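Local coordinates for protein pyruvate kinase 1 (Trypanosoma brucei brucei, PDB 4KCT) that catalyses the phosphoryl-transfer step of glycolysis that yields pyruvate and ATP, and has an intrinsic decarboxylase activity toward oxaloacetate, at residues A[19-24]-A[435-440]; A[396-401]-A[420-425]. All coordinates share one frame; numbering follows the deposited sequence.

Contact 1: residues A[19-24]-A[435-440]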
# COMPACT_ATOMS: atom_id res chain seq x y z
N HIS A 19 24.96 1.75 18.05
CA HIS A 19 24.38 1.25 19.30
C HIS A 19 23.52 0.04 19.05
O HIS A 19 22.50 0.12 18.38
CB HIS A 19 23.57 2.36 19.98
CG HIS A 19 24.32 3.66 20.08
ND1 HIS A 19 25.51 3.77 20.76
CD2 HIS A 19 24.10 4.91 19.47
CE1 HIS A 19 26.00 5.03 20.59
NE2 HIS A 19 25.16 5.71 19.79
N ARG A 20 23.95 -1.09 19.57
CA ARG A 20 23.28 -2.36 19.27
C ARG A 20 21.93 -2.35 19.98
O ARG A 20 21.86 -2.12 21.19
CB ARG A 20 24.14 -3.52 19.80
CG ARG A 20 23.44 -4.88 19.78
CD ARG A 20 24.48 -6.01 19.91
NE ARG A 20 25.37 -5.81 21.07
CZ ARG A 20 25.00 -6.08 22.33
NH1 ARG A 20 23.79 -6.61 22.56
NH2 ARG A 20 25.87 -6.01 23.31
N ALA A 21 20.87 -2.66 19.25
CA ALA A 21 19.52 -2.67 19.81
C ALA A 21 19.16 -4.01 20.44
O ALA A 21 18.43 -4.06 21.44
CB ALA A 21 18.51 -2.30 18.74
N ASN A 22 19.56 -5.11 19.80
CA ASN A 22 19.16 -6.44 20.29
C ASN A 22 19.98 -6.90 21.48
O ASN A 22 21.06 -6.35 21.77
CB ASN A 22 19.21 -7.50 19.16
CG ASN A 22 18.29 -7.16 18.02
OD1 ASN A 22 18.70 -6.50 17.05
ND2 ASN A 22 17.00 -7.47 18.19
N ARG A 23 19.45 -7.88 22.22
CA ARG A 23 20.02 -8.24 23.52
C ARG A 23 20.42 -9.71 23.51
O ARG A 23 19.78 -10.53 22.85
CB ARG A 23 19.01 -7.96 24.65
CG ARG A 23 18.64 -6.46 24.77
CD ARG A 23 19.85 -5.66 25.24
NE ARG A 23 19.57 -4.21 25.23
CZ ARG A 23 20.14 -3.34 24.38
NH1 ARG A 23 20.91 -3.78 23.37
NH2 ARG A 23 19.84 -2.05 24.46
N ILE A 24 21.46 -10.04 24.29
CA ILE A 24 22.07 -11.38 24.28
C ILE A 24 21.94 -12.05 25.67
O ILE A 24 22.31 -11.46 26.69
CB ILE A 24 23.56 -11.30 23.86
CG1 ILE A 24 23.65 -10.72 22.44
CG2 ILE A 24 24.23 -12.68 23.95
CD1 ILE A 24 25.08 -10.31 22.04
N THR A 435 14.52 -6.41 26.55
CA THR A 435 13.68 -5.59 25.69
C THR A 435 14.51 -4.78 24.73
O THR A 435 15.46 -4.09 25.14
CB THR A 435 12.76 -4.69 26.53
OG1 THR A 435 11.69 -5.50 27.06
CG2 THR A 435 12.16 -3.60 25.68
N ARG A 436 14.22 -4.92 23.43
CA ARG A 436 15.06 -4.33 22.39
C ARG A 436 15.27 -2.83 22.65
O ARG A 436 14.29 -2.09 22.89
CB ARG A 436 14.40 -4.55 21.02
CG ARG A 436 15.23 -4.05 19.82
CD ARG A 436 14.44 -4.29 18.52
NE ARG A 436 15.17 -3.80 17.35
CZ ARG A 436 15.12 -2.54 16.90
NH1 ARG A 436 15.84 -2.19 15.84
NH2 ARG A 436 14.34 -1.62 17.50
N SER A 437 16.52 -2.36 22.46
CA SER A 437 16.86 -0.88 22.42
C SER A 437 17.05 -0.19 23.77
O SER A 437 17.58 0.91 23.81
CB SER A 437 15.82 -0.09 21.62
OG SER A 437 15.59 -0.69 20.38
N VAL A 438 16.52 -0.77 24.84
CA VAL A 438 16.42 -0.07 26.12
C VAL A 438 17.75 -0.11 26.84
O VAL A 438 18.45 -1.14 26.80
CB VAL A 438 15.31 -0.66 27.03
CG1 VAL A 438 15.32 0.02 28.39
CG2 VAL A 438 13.95 -0.44 26.37
N VAL A 439 18.16 1.05 27.34
CA VAL A 439 19.34 1.16 28.20
C VAL A 439 18.88 1.87 29.48
O VAL A 439 18.29 2.94 29.40
CB VAL A 439 20.45 1.99 27.51
CG1 VAL A 439 21.66 2.13 28.43
CG2 VAL A 439 20.87 1.31 26.20
N SER A 440 19.11 1.25 30.63
CA SER A 440 18.51 1.73 31.89
C SER A 440 19.47 2.51 32.76
O SER A 440 20.69 2.24 32.78
CB SER A 440 17.95 0.56 32.68
OG SER A 440 16.83 0.02 32.00
O HOH W 1 17.20 -4.88 15.49
O HOH W 2 20.04 0.64 22.57
O HOH W 3 17.81 -3.76 27.20
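Arg-23, at the start of barrel strand 23-27, reaches into the type II turn Thr-435 to Val-438 that leads to strand 438-442 of the alpha/beta domain. A bend at chi2 (-67°) swings its NH2 onto Val-438 O at 2.9 Å, with the oxygen in the guanidinium plane but the donor above the carbonyl plane. NH1 turns back to its own segment and donates to Arg-20 O at 2.9 Å and to Asn-22 O at 3.0 Å. Two waters bridge Arg-23 NH2 to Ser-437 O and Arg-23 NE to Val-438 O. Packing is also close around Ala-21: its O takes Ser-437 N on an in-plane lone pair at 2.8 Å, and its CB lies 3.7 Å from Ser-437 OG and over the rim of one face of the Arg-436 guanidinium. The looser side is at partly exposed Arg-436, whose extended chain crosses Asn-22 obliquely, ND2 staying 4.1 Å from CD; a third water joins Asn-22 OD1 to Arg-436 NE, while Arg-436 NH2 hydrogen-bonds to Pro-415 O. The buried Arg-23 charge is met by carbonyl dipoles and water, with no carboxylate from either segment; the near-in-plane bonds to Arg-20 O and Val-438 O hold the guanidinium's rotation.

Contact 2: residues A[396-401]-A[420-425]. With FDP (2,6-di-O-phosphono-beta-D-fructofuranose), chain F.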
# COMPACT_ATOMS: atom_id res chain seq x y z
N ALA A 396 18.09 9.73 20.29
CA ALA A 396 17.65 8.90 21.41
C ALA A 396 16.24 9.24 21.82
O ALA A 396 15.75 10.35 21.56
CB ALA A 396 18.61 9.05 22.62
N MET A 397 15.64 8.33 22.57
CA MET A 397 14.42 8.64 23.28
C MET A 397 14.71 8.43 24.75
O MET A 397 15.64 7.71 25.11
CB MET A 397 13.31 7.69 22.83
CG MET A 397 13.03 7.78 21.31
SD MET A 397 11.66 6.69 20.83
CE MET A 397 10.26 7.51 21.64
N LEU A 398 13.91 9.07 25.60
CA LEU A 398 14.08 8.99 27.03
C LEU A 398 12.69 8.78 27.62
O LEU A 398 11.75 9.48 27.25
CB LEU A 398 14.67 10.32 27.54
CG LEU A 398 14.76 10.57 29.05
CD1 LEU A 398 15.53 9.46 29.72
CD2 LEU A 398 15.49 11.90 29.26
N VAL A 399 12.54 7.76 28.48
CA VAL A 399 11.24 7.47 29.10
C VAL A 399 11.43 7.23 30.60
O VAL A 399 12.43 6.63 31.01
CB VAL A 399 10.54 6.24 28.44
CG1 VAL A 399 11.43 4.98 28.54
CG2 VAL A 399 9.14 5.99 29.03
N LEU A 400 10.55 7.81 31.41
CA LEU A 400 10.50 7.47 32.86
C LEU A 400 9.60 6.27 33.07
O LEU A 400 8.44 6.27 32.63
CB LEU A 400 9.98 8.66 33.68
CG LEU A 400 11.03 9.72 34.06
CD1 LEU A 400 11.89 10.09 32.87
CD2 LEU A 400 10.35 10.96 34.65
N SER A 401 10.15 5.18 33.61
CA SER A 401 9.34 4.00 33.85
C SER A 401 9.77 3.35 35.14
O SER A 401 10.95 3.12 35.34
CB SER A 401 9.47 2.98 32.69
OG SER A 401 8.56 1.91 32.89
N ILE A 420 16.53 5.34 26.31
CA ILE A 420 17.02 5.49 27.67
C ILE A 420 15.86 5.48 28.65
O ILE A 420 14.93 6.26 28.51
CB ILE A 420 17.77 6.83 27.81
CG1 ILE A 420 18.97 6.86 26.83
CG2 ILE A 420 18.23 7.03 29.26
CD1 ILE A 420 19.59 8.23 26.69
N CYS A 421 15.87 4.54 29.59
CA CYS A 421 14.83 4.46 30.57
C CYS A 421 15.40 4.83 31.94
O CYS A 421 16.32 4.15 32.46
CB CYS A 421 14.25 3.05 30.62
SG CYS A 421 13.05 2.83 31.98
N VAL A 422 14.88 5.91 32.52
CA VAL A 422 15.20 6.25 33.91
C VAL A 422 14.17 5.63 34.83
O VAL A 422 12.95 5.87 34.69
CB VAL A 422 15.27 7.77 34.14
CG1 VAL A 422 15.62 8.06 35.60
CG2 VAL A 422 16.32 8.39 33.22
N THR A 423 14.64 4.74 35.70
CA THR A 423 13.76 3.99 36.54
C THR A 423 14.11 4.18 38.02
O THR A 423 15.26 4.46 38.36
CB THR A 423 13.79 2.47 36.17
OG1 THR A 423 12.83 1.77 36.97
CG2 THR A 423 15.17 1.88 36.41
N THR A 424 13.14 3.96 38.89
CA THR A 424 13.38 4.04 40.33
C THR A 424 13.57 2.66 40.97
O THR A 424 13.66 2.55 42.19
CB THR A 424 12.18 4.72 41.02
OG1 THR A 424 10.98 4.06 40.61
CG2 THR A 424 12.10 6.19 40.60
N ARG A 425 13.60 1.61 40.15
CA ARG A 425 13.80 0.25 40.65
C ARG A 425 14.95 -0.47 39.98
O ARG A 425 14.97 -0.63 38.76
CB ARG A 425 12.53 -0.58 40.48
CG ARG A 425 11.36 -0.09 41.31
CD ARG A 425 10.14 -0.96 41.08
NE ARG A 425 8.93 -0.16 41.21
CZ ARG A 425 7.72 -0.54 40.80
NH1 ARG A 425 7.52 -1.76 40.32
NH2 ARG A 425 6.71 0.31 40.91
P1 FDP F . 6.06 9.04 37.99
O1P FDP F . 6.55 10.32 37.35
O2P FDP F . 7.19 8.23 38.56
O3P FDP F . 4.85 9.19 38.89
O1 FDP F . 2.76 8.38 37.44
C1 FDP F . 3.34 9.12 36.37
C2 FDP F . 4.49 8.31 35.79
O2 FDP F . 5.56 8.09 36.76
C3 FDP F . 5.07 8.92 34.51
O3 FDP F . 5.89 10.05 34.79
C4 FDP F . 5.89 7.75 34.00
O4 FDP F . 6.28 7.89 32.62
C5 FDP F . 4.92 6.60 34.21
O5 FDP F . 4.05 7.02 35.32
C6 FDP F . 5.66 5.31 34.55
O6 FDP F . 4.74 4.23 34.43
P2 FDP F . 5.32 2.71 34.40
O4P FDP F . 6.12 2.62 33.09
O5P FDP F . 6.15 2.62 35.64
O6P FDP F . 4.08 1.85 34.39
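The flat groups here are peptide planes, laid side by side as two parallel strands whose axes come within 4.7 Å and differ in direction by 20°. One face of this ribbon carries Leu-398, Leu-400, Ile-420 and Val-422 and is covered by helix 455-467; Val-399 and Cys-421 lie on the other, where helix 405-412 packs on Val-399. At the edge of strand 396-400 turned from 420-423, the backbone of Ala-396, Leu-398 and Leu-400 bonds to strand 476-481. Across the contact the peptides form a ladder: Ile-420 N gives to Met-397 O, Val-399 N to Ile-420 O, Val-422 N to Val-399 O and Ser-401 N to Val-422 O. The second of these is 2.8 Å from Val-399 N to Ile-420 O and runs almost along the C=O axis (170°). With CG anti to the backbone N (chi1 171°), Leu-398 sends CD1 across to Ile-420 CG2 and Val-422 CG2, 3.7 Å from each. On the other face, Val-399 CG1 meets Cys-421 CB, and Cys-421 SG sits 3.7 Å from Ser-401 CB. Beyond the ladder, Thr-423 OG1 donates to Ser-401 O at 2.8 Å and accepts from Arg-425 N, an ST turn just before helix 426-431. In this beta-alpha-beta unit, the first strand's carboxyl end contributes to the fructose 2,6-bisphosphate site, completed by residues such as Thr-403, Lys-454 and Arg-457. Leu-400 O takes the sugar hydroxyl O4 at 2.7 Å, while Ser-401 OG, anti to its own N, gives to O4P of the 6-phosphate at 2.5 Å. Because Ser-401 is pinned through both N and O to segment 420-425, the sheet fixes the backbone from which the hydroxyl reaches the phosphate; OG also has a weak hydrogen bond with Gly-404 N, and the phosphate's negative charge probably strengthens the short bond.

In the fold
Both contacts are buried, with centres 13 Å apart, and neither is touched by another subunit. They share one sheet: strands 438-442 and 419-423 are neighbours in it, and Val-439 O of contact 1 meets Cys-421 N of contact 2 at 2.9 Å, a probable hydrogen bond, while Val-438 packs on Cys-421. Contact 2 is internal to the alpha/beta domain and relies on a regular peptide ladder and apolar faces; its polar side-chain bonds gather at the strands' carboxyl ends, where Ser-401 reaches the bisphosphate and Thr-423 bonds backbone. Contact 1 joins segments 411 residues apart, one from the barrel and one from the alpha/beta domain, nearer the chain's centre yet irregular, built of a turn, arginines and bridging waters.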